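Local coordinates for carnitinyl-CoA dehydratase (PDB 3R0O), which probably catalyses the reversible dehydration of carnitinyl-CoA, as a trimeric member of the enoyl-CoA hydratase/isomerase (crotonase) family, at residues A[53-58]-A[104-109]; A[61-66]-A[108-113]. One frame throughout, in Å; residues are numbered along the deposited sequence.

Contact 1: A[53-58]-A[104-109]; sequences EAQRDP and HFIDKP. With EDO (1,2-ethanediol), chain D.
Gln55 and Asp107 meet through a two-point grip in which one carboxamide serves a backbone and a side chain at once. Its OE1 accepts the backbone N of Asp107 at 2.7 Å in a nearly straight bond (168° at the hydrogen), while its NE2 donates to Asp107 OD2 over 2.9 Å. The carboxamide and carboxylate planes are turned 58° apart; NE2 approaches OD2 from above the carboxylate plane, and OD2 lies nearly in the amide plane of Gln55. With both ends of the amide engaged, its flip is settled. The other carboxylate oxygen, OD1, forms a salt bridge with Arg222 of helix 214-225, which ties the same loop to a second helix.

Lys108 works at the end of helix 41-56. Its chain, bent at chi2 and again at chi4, lets NZ donate a hydrogen bond to Ala54 O (2.9 Å), in the plane of that carbonyl, with a weak one to Gln55 O. A water also joins NZ (2.8 Å) to Gln55 O. The charge would be expected to suit the negative end of the helix dipole. Val60 O, in the loop beyond the helix, is a further acceptor.

Packing is lighter. Ile106 slides past Gln55, its CG2 3.8 Å from Gln55 CB, and Ala54 CB lies 4.4 Å from Ile106 CD1. A lysine ammonium thus binds carbonyls of the last turn of helix 41-56 from the loop that leads into strand 110-114, the parallel neighbour of 62-67, within the beta-beta-alpha spiral of the crotonase fold.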
loop_
_atom_site.group_PDB
_atom_site.type_symbol
_atom_site.label_atom_id
_atom_site.label_comp_id
_atom_site.label_asym_id
_atom_site.label_seq_id
_atom_site.Cartn_x
_atom_site.Cartn_y
_atom_site.Cartn_z
ATOM N N GLU A 53 18.339 16.488 19.448
ATOM C CA GLU A 53 19.791 16.408 19.560
ATOM C C GLU A 53 20.366 15.456 18.475
ATOM O O GLU A 53 21.347 15.800 17.820
ATOM C CB GLU A 53 20.167 15.983 20.985
ATOM C CG GLU A 53 21.678 15.779 21.250
ATOM C CD GLU A 53 22.527 17.039 20.991
ATOM O OE1 GLU A 53 22.035 18.164 21.270
ATOM O OE2 GLU A 53 23.690 16.895 20.522
ATOM N N ALA A 54 19.742 14.288 18.274
ATOM C CA ALA A 54 20.159 13.378 17.182
ATOM C C ALA A 54 20.071 14.058 15.820
ATOM O O ALA A 54 20.964 13.896 14.987
ATOM C CB ALA A 54 19.330 12.109 17.178
ATOM N N GLN A 55 18.995 14.819 15.606
ATOM C CA GLN A 55 18.814 15.581 14.390
ATOM C C GLN A 55 19.966 16.567 14.191
ATOM O O GLN A 55 20.551 16.622 13.113
ATOM C CB GLN A 55 17.469 16.313 14.387
ATOM C CG GLN A 55 17.289 17.375 13.261
ATOM C CD GLN A 55 17.206 16.777 11.835
ATOM O OE1 GLN A 55 16.958 15.589 11.651
ATOM N NE2 GLN A 55 17.412 17.622 10.829
ATOM N N ARG A 56 20.291 17.317 15.245
ATOM C CA ARG A 56 21.249 18.406 15.169
ATOM C C ARG A 56 22.706 17.944 15.081
ATOM O O ARG A 56 23.538 18.639 14.514
ATOM C CB ARG A 56 21.089 19.328 16.383
ATOM N N ASP A 57 23.024 16.805 15.684
ATOM C CA ASP A 57 24.417 16.366 15.746
ATOM C C ASP A 57 24.810 15.649 14.433
ATOM O O ASP A 57 24.295 14.545 14.159
ATOM C CB ASP A 57 24.621 15.479 16.981
ATOM C CG ASP A 57 26.060 15.036 17.176
ATOM O OD1 ASP A 57 26.861 15.067 16.227
ATOM O OD2 ASP A 57 26.386 14.618 18.291
ATOM N N PRO A 58 25.707 16.271 13.616
ATOM C CA PRO A 58 26.082 15.677 12.313
ATOM C C PRO A 58 26.714 14.277 12.415
ATOM O O PRO A 58 26.654 13.521 11.435
ATOM C CB PRO A 58 27.088 16.686 11.716
ATOM C CG PRO A 58 27.520 17.560 12.846
ATOM C CD PRO A 58 26.369 17.578 13.831
ATOM N N HIS A 104 7.330 13.950 15.003
ATOM C CA HIS A 104 8.619 14.604 15.221
ATOM C C HIS A 104 9.567 14.031 14.171
ATOM O O HIS A 104 10.431 13.209 14.470
ATOM C CB HIS A 104 9.089 14.340 16.671
ATOM C CG HIS A 104 10.313 15.114 17.087
ATOM N ND1 HIS A 104 10.753 15.148 18.396
ATOM C CD2 HIS A 104 11.189 15.877 16.384
ATOM C CE1 HIS A 104 11.837 15.900 18.486
ATOM N NE2 HIS A 104 12.132 16.342 17.278
ATOM N N PHE A 105 9.376 14.443 12.914
ATOM C CA PHE A 105 10.236 13.926 11.835
ATOM C C PHE A 105 11.704 14.388 12.001
ATOM O O PHE A 105 11.944 15.547 12.304
ATOM C CB PHE A 105 9.680 14.327 10.457
ATOM C CG PHE A 105 10.461 13.762 9.291
ATOM C CD1 PHE A 105 10.063 12.580 8.679
ATOM C CD2 PHE A 105 11.588 14.419 8.812
ATOM C CE1 PHE A 105 10.777 12.059 7.605
ATOM C CE2 PHE A 105 12.311 13.897 7.747
ATOM C CZ PHE A 105 11.899 12.733 7.133
ATOM N N ILE A 106 12.669 13.470 11.838
ATOM C CA ILE A 106 14.089 13.850 11.758
ATOM C C ILE A 106 14.747 13.169 10.555
ATOM O O ILE A 106 14.248 12.161 10.054
ATOM C CB ILE A 106 14.869 13.513 13.051
ATOM C CG1 ILE A 106 14.918 12.000 13.327
ATOM C CG2 ILE A 106 14.244 14.220 14.258
ATOM C CD1 ILE A 106 15.992 11.585 14.365
ATOM N N ASP A 107 15.886 13.701 10.110
ATOM C CA ASP A 107 16.583 13.169 8.940
ATOM C C ASP A 107 17.196 11.791 9.163
ATOM O O ASP A 107 17.339 11.017 8.225
ATOM C CB ASP A 107 17.688 14.130 8.508
ATOM C CG ASP A 107 17.149 15.448 7.971
ATOM O OD1 ASP A 107 16.105 15.464 7.282
ATOM O OD2 ASP A 107 17.797 16.468 8.222
ATOM N N LYS A 108 17.563 11.505 10.412
ATOM C CA LYS A 108 18.277 10.282 10.773
ATOM C C LYS A 108 17.312 9.088 10.837
ATOM O O LYS A 108 16.191 9.221 11.317
ATOM C CB LYS A 108 18.987 10.469 12.126
ATOM C CG LYS A 108 19.666 11.838 12.323
ATOM C CD LYS A 108 20.706 12.142 11.225
ATOM C CE LYS A 108 21.136 13.639 11.273
ATOM N NZ LYS A 108 22.097 13.881 12.366
ATOM N N PRO A 109 17.728 7.920 10.310
ATOM C CA PRO A 109 16.843 6.743 10.380
ATOM C C PRO A 109 16.600 6.294 11.816
ATOM O O PRO A 109 17.502 6.355 12.665
ATOM C CB PRO A 109 17.630 5.662 9.623
ATOM C CG PRO A 109 18.454 6.377 8.728
ATOM C CD PRO A 109 18.908 7.640 9.475
HETATM C C1 EDO D . 10.641 9.832 15.233
HETATM O O1 EDO D . 11.579 10.587 14.459
HETATM C C2 EDO D . 9.939 8.805 14.354
HETATM O O2 EDO D . 10.890 8.222 13.447
HETATM O O HOH W 1 23.033 16.365 11.367
#

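Contact 2: A[61-66]-A[108-113]; sequences WAVVIT and KPTIAA. With EDO (1,2-ethanediol), chain D.
Val63 and Ile111 stand at the centre of a parallel pairing in which backbone bonds alternate from one strand to the other. Val63 N donates to Pro109 O at 2.8 Å, and Val63 O in turn accepts Ile111 N; Ile65 repeats the pattern, its N bonding Ile111 O (3.0 Å) and its O receiving Ala113 N (2.8 Å, 171° at the hydrogen). CA-H...O contacts lie between them, among them Thr110 CA to Val63 O at 3.3 Å. The strand segments run 23° apart in direction, as neighbours in the parallel part of the central sheet of the crotonase fold, with strand 25-30 on the far side of 62-67 and 131-135 beyond 110-114.

One side chain adds a polar bond across the strands: Thr66 OG1, anti to its backbone N (chi1 -159°), donates to Ala113 O at 2.7 Å. Thr110 OG1 instead shares a hydrogen bond with O2 of an ethanediol molecule, probably from the crystallisation liquor.

Apolar contacts divide between the sheet faces. Val64 lies with Ile111, Thr66 and Ala113, its CG1 3.9 Å from Ala113 CB, on the face that helix 198-210 covers at Ile111 and Thr66. Val63, Thr110, Ile65 and Ala112 share the other, where Ile65 CG2 lies 4.2 Å from Ala112 CB.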
loop_
_atom_site.group_PDB
_atom_site.type_symbol
_atom_site.label_atom_id
_atom_site.label_comp_id
_atom_site.label_asym_id
_atom_site.label_seq_id
_atom_site.Cartn_x
_atom_site.Cartn_y
_atom_site.Cartn_z
ATOM N N TRP A 61 24.247 9.160 13.030
ATOM C CA TRP A 61 23.752 8.745 11.714
ATOM C C TRP A 61 22.525 7.840 11.744
ATOM O O TRP A 61 21.945 7.555 10.702
ATOM C CB TRP A 61 24.869 8.114 10.863
ATOM C CG TRP A 61 26.063 9.034 10.580
ATOM C CD1 TRP A 61 26.179 10.369 10.886
ATOM C CD2 TRP A 61 27.267 8.674 9.893
ATOM N NE1 TRP A 61 27.408 10.847 10.452
ATOM C CE2 TRP A 61 28.087 9.828 9.839
ATOM C CE3 TRP A 61 27.736 7.487 9.322
ATOM C CZ2 TRP A 61 29.356 9.822 9.244
ATOM C CZ3 TRP A 61 28.995 7.480 8.721
ATOM C CH2 TRP A 61 29.787 8.640 8.686
ATOM N N ALA A 62 22.131 7.403 12.938
ATOM C CA ALA A 62 20.939 6.570 13.133
ATOM C C ALA A 62 20.531 6.597 14.591
ATOM O O ALA A 62 21.342 6.884 15.459
ATOM C CB ALA A 62 21.166 5.149 12.686
ATOM N N VAL A 63 19.253 6.313 14.836
ATOM C CA VAL A 63 18.674 6.308 16.165
ATOM C C VAL A 63 17.982 4.973 16.413
ATOM O O VAL A 63 17.335 4.408 15.506
ATOM C CB VAL A 63 17.668 7.487 16.353
ATOM C CG1 VAL A 63 16.890 7.378 17.651
ATOM C CG2 VAL A 63 18.387 8.831 16.274
ATOM N N VAL A 64 18.143 4.461 17.636
ATOM C CA VAL A 64 17.415 3.294 18.100
ATOM C C VAL A 64 16.659 3.678 19.360
ATOM O O VAL A 64 17.224 4.310 20.262
ATOM C CB VAL A 64 18.375 2.099 18.382
ATOM C CG1 VAL A 64 17.614 0.906 19.021
ATOM C CG2 VAL A 64 19.125 1.665 17.084
ATOM N N ILE A 65 15.371 3.338 19.407
ATOM C CA ILE A 65 14.582 3.501 20.628
ATOM C C ILE A 65 14.124 2.128 21.148
ATOM O O ILE A 65 13.703 1.272 20.368
ATOM C CB ILE A 65 13.365 4.468 20.404
ATOM C CG1 ILE A 65 12.692 4.823 21.737
ATOM C CG2 ILE A 65 12.360 3.885 19.408
ATOM C CD1 ILE A 65 11.841 6.145 21.688
ATOM N N THR A 66 14.214 1.915 22.458
ATOM C CA THR A 66 13.829 0.649 23.062
ATOM C C THR A 66 13.250 0.887 24.468
ATOM O O THR A 66 13.289 2.018 24.974
ATOM C CB THR A 66 15.063 -0.323 23.092
ATOM O OG1 THR A 66 14.633 -1.695 23.216
ATOM C CG2 THR A 66 16.048 0.049 24.229
ATOM N N LYS A 108 17.563 11.505 10.412
ATOM C CA LYS A 108 18.277 10.282 10.773
ATOM C C LYS A 108 17.312 9.088 10.837
ATOM O O LYS A 108 16.191 9.221 11.317
ATOM C CB LYS A 108 18.987 10.469 12.126
ATOM C CG LYS A 108 19.666 11.838 12.323
ATOM C CD LYS A 108 20.706 12.142 11.225
ATOM C CE LYS A 108 21.136 13.639 11.273
ATOM N NZ LYS A 108 22.097 13.881 12.366
ATOM N N PRO A 109 17.728 7.920 10.310
ATOM C CA PRO A 109 16.843 6.743 10.380
ATOM C C PRO A 109 16.600 6.294 11.816
ATOM O O PRO A 109 17.502 6.355 12.665
ATOM C CB PRO A 109 17.630 5.662 9.623
ATOM C CG PRO A 109 18.454 6.377 8.728
ATOM C CD PRO A 109 18.908 7.640 9.475
ATOM N N THR A 110 15.371 5.892 12.095
ATOM C CA THR A 110 15.015 5.488 13.442
ATOM C C THR A 110 14.620 4.024 13.399
ATOM O O THR A 110 13.933 3.585 12.474
ATOM C CB THR A 110 13.852 6.315 13.985
ATOM O OG1 THR A 110 12.755 6.251 13.057
ATOM C CG2 THR A 110 14.271 7.813 14.195
ATOM N N ILE A 111 15.057 3.278 14.402
ATOM C CA ILE A 111 14.765 1.853 14.490
ATOM C C ILE A 111 14.102 1.583 15.831
ATOM O O ILE A 111 14.707 1.851 16.879
ATOM C CB ILE A 111 16.064 1.018 14.393
ATOM C CG1 ILE A 111 16.733 1.222 13.023
ATOM C CG2 ILE A 111 15.781 -0.498 14.606
ATOM C CD1 ILE A 111 18.217 0.767 13.012
ATOM N N ALA A 112 12.865 1.080 15.829
ATOM C CA ALA A 112 12.280 0.655 17.107
ATOM C C ALA A 112 12.758 -0.766 17.426
ATOM O O ALA A 112 12.553 -1.704 16.639
ATOM C CB ALA A 112 10.734 0.733 17.081
ATOM N N ALA A 113 13.404 -0.915 18.586
ATOM C CA ALA A 113 13.857 -2.206 19.053
ATOM C C ALA A 113 12.838 -2.651 20.088
ATOM O O ALA A 113 12.915 -2.269 21.266
ATOM C CB ALA A 113 15.262 -2.086 19.647
HETATM C C1 EDO D . 10.641 9.832 15.233
HETATM O O1 EDO D . 11.579 10.587 14.459
HETATM C C2 EDO D . 9.939 8.805 14.354
HETATM O O2 EDO D . 10.890 8.222 13.447
#

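Overall arrangement
The two contacts illustrate how one chain segment changes its chemistry as it passes from loop to strand. Contact 1 is partly buried, its centre about 17 Å from the centre of the chain, and relies on side-chain amide, carboxylate and ammonium groups to hold a loop against a helix end. Contact 2 is buried, its centre about 12 Å from that of the chain, and relies chiefly on repeating backbone bonds between strands. They share Lys108 and Pro109, and strand 62-67 is the next element after helix 41-56. Val63 joins them physically: its CG2 packs on Ala54 CB at 3.5 Å and on Ile106 CD1. One ethanediol also touches both.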